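PDB 2P4F: similar to sp|P32453 Saccharomyces cerevisiae YNL315c ATP11 from Candida glabrata CBS 138, which probably acts as a mitochondrial chaperone that binds unfolded protein and helps assemble the F1 part of ATP synthase. Local coordinates for residues A[270-273]-A[274-278]. Numbering follows the deposited sequence.
Sequences ERIQ and LLEDF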
loop_
_atom_site.group_PDB
_atom_site.type_symbol
_atom_site.label_atom_id
_atom_site.label_comp_id
_atom_site.label_asym_id
_atom_site.label_seq_id
_atom_site.Cartn_x
_atom_site.Cartn_y
_atom_site.Cartn_z
ATOM N N GLU A 270 -4.755 1.211 19.130
ATOM C CA GLU A 270 -5.345 2.530 18.931
ATOM C C GLU A 270 -5.352 2.892 17.447
ATOM O O GLU A 270 -6.321 3.458 16.926
ATOM C CB GLU A 270 -4.577 3.623 19.641
ATOM C CG GLU A 270 -4.752 3.674 21.134
ATOM C CD GLU A 270 -3.938 4.867 21.645
ATOM O OE1 GLU A 270 -2.831 4.654 22.188
ATOM O OE2 GLU A 270 -4.473 5.984 21.483
ATOM N N ARG A 271 -4.266 2.526 16.765
ATOM C CA ARG A 271 -4.253 2.770 15.313
ATOM C C ARG A 271 -5.323 1.983 14.575
ATOM O O ARG A 271 -6.035 2.544 13.687
ATOM C CB ARG A 271 -2.878 2.398 14.732
ATOM C CG ARG A 271 -1.796 3.390 15.153
ATOM C CD ARG A 271 -0.546 3.268 14.247
ATOM N NE ARG A 271 0.408 4.274 14.716
ATOM C CZ ARG A 271 1.448 4.013 15.523
ATOM N NH1 ARG A 271 1.695 2.759 15.931
ATOM N NH2 ARG A 271 2.273 4.991 15.933
ATOM N N ILE A 272 -5.475 0.702 14.901
ATOM C CA ILE A 272 -6.480 -0.100 14.209
ATOM C C ILE A 272 -7.862 0.447 14.533
ATOM O O ILE A 272 -8.734 0.530 13.666
ATOM C CB ILE A 272 -6.330 -1.571 14.601
ATOM C CG1 ILE A 272 -5.057 -2.156 13.979
ATOM C CG2 ILE A 272 -7.588 -2.353 14.242
ATOM C CD1 ILE A 272 -4.558 -3.424 14.612
ATOM N N GLN A 273 -8.096 0.841 15.784
ATOM C CA GLN A 273 -9.428 1.345 16.153
ATOM C C GLN A 273 -9.740 2.634 15.391
ATOM O O GLN A 273 -10.882 2.895 14.992
ATOM C CB GLN A 273 -9.481 1.615 17.678
ATOM C CG GLN A 273 -10.887 2.051 18.126
ATOM C CD GLN A 273 -11.882 0.910 18.002
ATOM O OE1 GLN A 273 -11.663 -0.194 18.507
ATOM N NE2 GLN A 273 -13.008 1.126 17.312
ATOM N N LEU A 274 -8.698 3.473 15.182
ATOM C CA LEU A 274 -8.963 4.693 14.431
ATOM C C LEU A 274 -9.321 4.402 12.978
ATOM O O LEU A 274 -10.181 5.070 12.349
ATOM C CB LEU A 274 -7.710 5.580 14.436
ATOM C CG LEU A 274 -7.888 7.006 13.966
ATOM C CD1 LEU A 274 -8.793 7.815 14.906
ATOM C CD2 LEU A 274 -6.517 7.679 13.779
ATOM N N LEU A 275 -8.622 3.438 12.393
ATOM C CA LEU A 275 -8.926 2.988 11.020
ATOM C C LEU A 275 -10.377 2.511 10.943
ATOM O O LEU A 275 -11.171 2.858 10.006
ATOM C CB LEU A 275 -7.961 1.858 10.614
ATOM C CG LEU A 275 -8.306 1.168 9.290
ATOM C CD1 LEU A 275 -8.124 2.139 8.135
ATOM C CD2 LEU A 275 -7.414 -0.064 9.148
ATOM N N GLU A 276 -10.761 1.685 11.914
ATOM C CA GLU A 276 -12.143 1.163 11.875
ATOM C C GLU A 276 -13.152 2.274 12.087
ATOM O O GLU A 276 -14.172 2.371 11.404
ATOM C CB GLU A 276 -12.309 0.046 12.932
ATOM C CG GLU A 276 -11.457 -1.191 12.549
ATOM C CD GLU A 276 -11.509 -2.268 13.595
ATOM O OE1 GLU A 276 -11.840 -1.990 14.783
ATOM O OE2 GLU A 276 -11.226 -3.446 13.229
ATOM N N ASP A 277 -12.864 3.175 13.029
ATOM C CA ASP A 277 -13.802 4.274 13.265
ATOM C C ASP A 277 -13.979 5.156 12.052
ATOM O O ASP A 277 -15.102 5.616 11.744
ATOM C CB ASP A 277 -13.286 5.128 14.437
ATOM C CG ASP A 277 -13.524 4.464 15.774
ATOM O OD1 ASP A 277 -14.301 3.496 15.890
ATOM O OD2 ASP A 277 -12.879 4.933 16.749
ATOM N N PHE A 278 -12.881 5.415 11.323
ATOM C CA PHE A 278 -13.009 6.197 10.089
ATOM C C PHE A 278 -13.950 5.467 9.120
ATOM O O PHE A 278 -14.877 6.072 8.561
ATOM C CB PHE A 278 -11.616 6.379 9.464
ATOM C CG PHE A 278 -11.686 7.198 8.177
ATOM C CD1 PHE A 278 -11.677 8.591 8.214
ATOM C CD2 PHE A 278 -11.739 6.537 6.945
ATOM C CE1 PHE A 278 -11.746 9.287 7.028
ATOM C CE2 PHE A 278 -11.821 7.232 5.754
ATOM C CZ PHE A 278 -11.795 8.607 5.809
HETATM O O HOH W 1 -14.598 -0.865 15.398
HETATM O O HOH W 2 -10.672 -2.251 17.020
#
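Gln273 and Asp277, one turn apart on helix 266-280, share an i to i+4 side-chain hydrogen bond on the open face of this amphipathic alpha-helix. Gln273 NE2 gives it to Asp277 OD1 over 3.1 Å. The acceptor lies practically in the plane of the Gln273 amide, whereas the donor reaches OD1 from above the carboxylate plane, 46° out of it. With CG anti to the backbone N (chi1 -176°) and the chain bent at chi2, Gln273 folds its amide forward along the helix to Asp277.

Two waters tie both ends of the amide to Glu276 OE1, the Glu276 carboxylate standing at 79° to the amide. One water donates to both Gln273 OE1 and Glu276 OE1; a second accepts from Gln273 NE2 and donates to the same Glu276 oxygen. Ile272 lies alongside Glu276, its CG2 3.9 Å from Glu276 OE2, and both side chains touch Tyr150 of helix 140-153.

The packed side is different. Leu274 meets Leu290 and Leu293 of helix 287-295 while Leu275 reaches Tyr258 and Phe157 of the half-barrel sheet, so that the helix joins the sheet to the C-terminal helix. Arg271 sends its guanidinium to the carbonyl oxygens of Leu293 and Glu298, and Glu270 forms a salt bridge with Lys289. Beneath both faces the i to i+4 backbone hydrogen bonds run unbroken from Leu274 N through Asp277 N and include the 2.8 Å bond from Asp277 N to Gln273 O, beside which Asp277 CB packs at 3.3 Å from that same oxygen.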